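Local coordinates for Acarbose/maltose binding protein GacH (Streptomyces glaucescens, PDB 3K01) that binds acarbose and an acarbose homolog, and probably maltose, as the solute receptor of an ABC transporter, at residues D240-N243 and N244-A248; A271-D275 and A276-G280. One frame throughout, in Å; residues are numbered along the deposited sequence.

Contact 1. Residues D240-N243 and N244-A248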
loop_
_atom_site.group_PDB
_atom_site.type_symbol
_atom_site.label_atom_id
_atom_site.label_comp_id
_atom_site.label_asym_id
_atom_site.label_seq_id
_atom_site.Cartn_x
_atom_site.Cartn_y
_atom_site.Cartn_z
ATOM N N ASP A 240 3.852 19.628 -6.284
ATOM C CA ASP A 240 3.920 19.694 -4.819
ATOM C C ASP A 240 2.633 19.140 -4.191
ATOM O O ASP A 240 2.148 19.679 -3.196
ATOM C CB ASP A 240 4.194 21.154 -4.390
ATOM C CG ASP A 240 4.774 21.282 -2.974
ATOM O OD1 ASP A 240 5.357 20.338 -2.452
ATOM O OD2 ASP A 240 4.628 22.394 -2.419
ATOM N N GLY A 241 2.083 18.081 -4.775
ATOM C CA GLY A 241 0.771 17.594 -4.330
ATOM C C GLY A 241 0.732 17.110 -2.916
ATOM O O GLY A 241 -0.307 17.273 -2.257
ATOM N N TRP A 242 1.803 16.490 -2.427
ATOM C CA TRP A 242 1.807 16.039 -1.035
ATOM C C TRP A 242 1.633 17.238 -0.078
ATOM O O TRP A 242 0.740 17.265 0.793
ATOM C CB TRP A 242 3.099 15.268 -0.710
ATOM C CG TRP A 242 3.141 14.934 0.727
ATOM C CD1 TRP A 242 3.852 15.570 1.707
ATOM C CD2 TRP A 242 2.354 13.948 1.361
ATOM N NE1 TRP A 242 3.555 15.012 2.931
ATOM C CE2 TRP A 242 2.641 14.011 2.735
ATOM C CE3 TRP A 242 1.425 12.999 0.886
ATOM C CZ2 TRP A 242 2.035 13.130 3.666
ATOM C CZ3 TRP A 242 0.837 12.146 1.800
ATOM C CH2 TRP A 242 1.155 12.221 3.168
ATOM N N ASN A 243 2.489 18.240 -0.208
ATOM C CA ASN A 243 2.389 19.393 0.676
ATOM C C ASN A 243 1.111 20.136 0.465
ATOM O O ASN A 243 0.478 20.591 1.423
ATOM C CB ASN A 243 3.578 20.334 0.504
ATOM C CG ASN A 243 4.858 19.782 1.067
ATOM O OD1 ASN A 243 5.906 19.832 0.409
ATOM N ND2 ASN A 243 4.806 19.286 2.276
ATOM N N ASN A 244 0.689 20.287 -0.778
ATOM C CA ASN A 244 -0.542 21.014 -1.024
ATOM C C ASN A 244 -1.742 20.294 -0.381
ATOM O O ASN A 244 -2.624 20.924 0.215
ATOM C CB ASN A 244 -0.780 21.213 -2.537
ATOM C CG ASN A 244 0.041 22.348 -3.130
ATOM O OD1 ASN A 244 0.610 22.224 -4.234
ATOM N ND2 ASN A 244 0.110 23.442 -2.434
ATOM N N MET A 245 -1.778 18.979 -0.507
ATOM C CA MET A 245 -2.866 18.211 0.068
ATOM C C MET A 245 -2.852 18.291 1.595
ATOM O O MET A 245 -3.880 18.600 2.197
ATOM C CB MET A 245 -2.721 16.761 -0.357
ATOM C CG MET A 245 -3.789 15.877 0.225
ATOM S SD MET A 245 -3.917 14.274 -0.555
ATOM C CE MET A 245 -2.259 13.671 -0.255
ATOM N N GLN A 246 -1.703 18.041 2.203
ATOM C CA GLN A 246 -1.604 18.115 3.669
ATOM C C GLN A 246 -1.947 19.502 4.178
ATOM O O GLN A 246 -2.703 19.639 5.137
ATOM C CB GLN A 246 -0.205 17.710 4.159
ATOM C CG GLN A 246 0.148 16.241 3.898
ATOM C CD GLN A 246 -0.809 15.313 4.586
ATOM O OE1 GLN A 246 -1.741 14.775 3.975
ATOM N NE2 GLN A 246 -0.608 15.135 5.878
ATOM N N ASN A 247 -1.461 20.545 3.513
ATOM C CA ASN A 247 -1.742 21.894 3.984
ATOM C C ASN A 247 -3.227 22.197 3.861
ATOM O O ASN A 247 -3.823 22.836 4.744
ATOM C CB ASN A 247 -0.935 22.944 3.196
ATOM C CG ASN A 247 0.563 22.861 3.466
ATOM O OD1 ASN A 247 0.997 22.283 4.440
ATOM N ND2 ASN A 247 1.348 23.415 2.556
ATOM N N ALA A 248 -3.841 21.766 2.760
ATOM C CA ALA A 248 -5.267 22.016 2.546
ATOM C C ALA A 248 -6.095 21.308 3.610
ATOM O O ALA A 248 -7.082 21.888 4.134
ATOM C CB ALA A 248 -5.702 21.568 1.148
#
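Trp242 and Gln246 lie one helical turn apart, and their side chains stack. Gln246 CG sits over one face of the indole, 3.5 Å from Trp242 CE2. This is a CH-pi contact with the five-membered ring, displaced toward its rim, with CG 28° off the ring normal. The terminal amide of Gln246 then runs on over the rim of the six-membered ring, at its CZ2-CH2 side, with Gln246 CD 3.7 Å from Trp242 CZ2. Its plane is only 12° from that of the indole. The torsions of Gln246 put it there: CG stands beside the backbone N, and the chain then bends at chi2 (-60°). The polar end is held from outside, since Gln246 NE2 donates a hydrogen bond to OD2 of Asp266.

Met245 reaches the same indole obliquely. Its chain is extended to the sulfur and bends at the last torsion, which brings Met245 CE to 3.9 Å from Trp242 CE3. The ring of Trp262 also meets Trp242, and Asn259 of strand 254-259 touches it.

The backbone fixes this spacing. Gln246 N donates to Trp242 O at 2.9 Å, a nearly straight bond. Three more bonds of the same i to i+4 kind join Asn244 N to Asp240 O, Met245 N to Gly241 O and Asn247 N to Asn243 O. Asp240 occupies the N-cap position, but its carboxylate makes no capping bond. Together these features are those of the first turns of an alpha-helix, here helix 241-251, with an i to i+4 aromatic-amide stack on its side.

Contact 2. Residues A271-D275 and A276-G280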
loop_
_atom_site.group_PDB
_atom_site.type_symbol
_atom_site.label_atom_id
_atom_site.label_comp_id
_atom_site.label_asym_id
_atom_site.label_seq_id
_atom_site.Cartn_x
_atom_site.Cartn_y
_atom_site.Cartn_z
ATOM N N ALA A 271 -3.672 22.540 12.273
ATOM C CA ALA A 271 -4.357 23.529 13.077
ATOM C C ALA A 271 -5.796 23.158 13.382
ATOM O O ALA A 271 -6.329 23.579 14.409
ATOM C CB ALA A 271 -4.302 24.882 12.414
ATOM N N ARG A 272 -6.438 22.359 12.528
ATOM C CA ARG A 272 -7.818 21.967 12.807
ATOM C C ARG A 272 -7.929 20.643 13.542
ATOM O O ARG A 272 -9.041 20.162 13.782
ATOM C CB ARG A 272 -8.643 22.012 11.527
ATOM C CG ARG A 272 -9.045 23.477 11.215
ATOM C CD ARG A 272 -9.868 23.517 10.024
ATOM N NE ARG A 272 -10.120 24.889 9.649
ATOM C CZ ARG A 272 -11.239 25.513 9.942
ATOM N NH1 ARG A 272 -12.182 24.895 10.652
ATOM N NH2 ARG A 272 -11.417 26.776 9.561
ATOM N N PHE A 273 -6.789 20.086 13.960
ATOM C CA PHE A 273 -6.752 18.773 14.621
ATOM C C PHE A 273 -6.024 18.737 15.959
ATOM O O PHE A 273 -5.533 17.683 16.371
ATOM C CB PHE A 273 -6.232 17.695 13.638
ATOM C CG PHE A 273 -7.074 17.618 12.402
ATOM C CD1 PHE A 273 -8.258 16.885 12.398
ATOM C CD2 PHE A 273 -6.764 18.389 11.281
ATOM C CE1 PHE A 273 -9.091 16.841 11.299
ATOM C CE2 PHE A 273 -7.615 18.362 10.164
ATOM C CZ PHE A 273 -8.785 17.595 10.186
ATOM N N LYS A 274 -5.996 19.891 16.625
ATOM C CA LYS A 274 -5.538 19.952 18.025
ATOM C C LYS A 274 -6.227 18.858 18.851
ATOM O O LYS A 274 -5.580 18.177 19.641
ATOM C CB LYS A 274 -5.808 21.328 18.632
ATOM C CG LYS A 274 -4.881 22.435 18.112
ATOM C CD LYS A 274 -5.276 23.821 18.665
ATOM C CE LYS A 274 -6.761 24.153 18.431
ATOM N NZ LYS A 274 -7.127 25.561 18.751
ATOM N N ASP A 275 -7.531 18.686 18.634
ATOM C CA ASP A 275 -8.287 17.546 19.151
ATOM C C ASP A 275 -8.251 16.464 18.080
ATOM O O ASP A 275 -8.922 16.593 17.039
ATOM C CB ASP A 275 -9.729 17.996 19.425
ATOM C CG ASP A 275 -10.631 16.885 19.989
ATOM O OD1 ASP A 275 -10.214 15.715 20.130
ATOM O OD2 ASP A 275 -11.803 17.213 20.302
ATOM N N ALA A 276 -7.480 15.392 18.305
ATOM C CA ALA A 276 -7.397 14.262 17.361
ATOM C C ALA A 276 -8.752 13.612 17.124
ATOM O O ALA A 276 -8.970 12.944 16.100
ATOM C CB ALA A 276 -6.395 13.217 17.857
ATOM N N GLY A 277 -9.662 13.811 18.076
ATOM C CA GLY A 277 -11.041 13.381 17.928
ATOM C C GLY A 277 -11.803 14.111 16.826
ATOM O O GLY A 277 -12.948 13.769 16.543
ATOM N N ASN A 278 -11.173 15.097 16.183
ATOM C CA ASN A 278 -11.758 15.729 15.012
ATOM C C ASN A 278 -11.435 15.010 13.703
ATOM O O ASN A 278 -11.945 15.395 12.659
ATOM C CB ASN A 278 -11.346 17.185 14.910
ATOM C CG ASN A 278 -12.236 17.940 13.949
ATOM O OD1 ASN A 278 -13.446 17.753 13.938
ATOM N ND2 ASN A 278 -11.636 18.793 13.118
ATOM N N LEU A 279 -10.577 13.999 13.747
ATOM C CA LEU A 279 -10.214 13.255 12.545
ATOM C C LEU A 279 -11.022 11.990 12.422
ATOM O O LEU A 279 -11.061 11.187 13.345
ATOM C CB LEU A 279 -8.732 12.907 12.570
ATOM C CG LEU A 279 -8.264 12.071 11.358
ATOM C CD1 LEU A 279 -8.475 12.810 10.026
ATOM C CD2 LEU A 279 -6.817 11.674 11.546
ATOM N N GLY A 280 -11.655 11.815 11.269
ATOM C CA GLY A 280 -12.270 10.544 10.939
ATOM C C GLY A 280 -11.576 9.942 9.741
ATOM O O GLY A 280 -11.012 10.667 8.888
HETATM O O HOH W 1 -6.141 15.054 20.881
#
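Asp275, Phe273 and Asn278 carry this turn. Asp275 uses both its backbone and its side chain. Its carboxylate folds forward along the chain, with CG anti to the backbone N (chi1 -179°). Asp275 OD1 then accepts a hydrogen bond from Gly277 N at 2.9 Å, which makes an Asx turn at the start of the 3-10 segment. The N-H meets the oxygen from above the carboxylate plane, and the bond is bent. Asp275 O takes the backbone N-H of Asn278 at 2.8 Å. This i to i+3 bond and the next, Leu279 N to Ala276 O, make the short 3-10 segment 276-278, just before strand 279-283. A water accepts from Ala276 N at 2.9 Å and makes a weak bond to Lys274 O.

Asn278 points back at the earlier residues. Its ND2 donates to Arg272 O at 3.0 Å, with the acceptor tilted 22° out of the amide plane. The other end of the amide is also held: Asn278 OD1 accepts from the backbone N of Glu150, at the start of helix 149-155.

The Phe273 ring turns its edge to the backbone of Asn278 and Leu279. The side chains of Phe273 and Asn278 cross at about a right angle, though ring and amide planes are 29° apart. Phe273 CE1 comes to 3.5 Å from Asn278 O. Phe273 CD1 packs 4.0 Å from Leu279 CB. Further out, the ring of Phe249 lies nearly parallel to that of Phe273, and Val267 of helix 264-268 touches both Phe273 and Leu279.

In the fold
Contact 1 comes first along the chain, at the start of helix 241-251. Strand 254-259 and helix 264-268 follow, and contact 2 then leads into strand 279-283. The two centres lie about 17 Å apart, and the nearest atoms are about 7 Å apart without touching. Helix 241-251 packs against strand 254-259, and contact 2 supplies the start of strand 279-283. Both strands pair antiparallel with the long strand 132-148 in one mixed sheet. Later residues of the helix, Phe249 and Ser251, meet Phe273 and Arg272 of contact 2. The two contacts are thus local parts of one alpha/beta region of the solute-binding fold, tied together through helix 241-251 and strand 132-148.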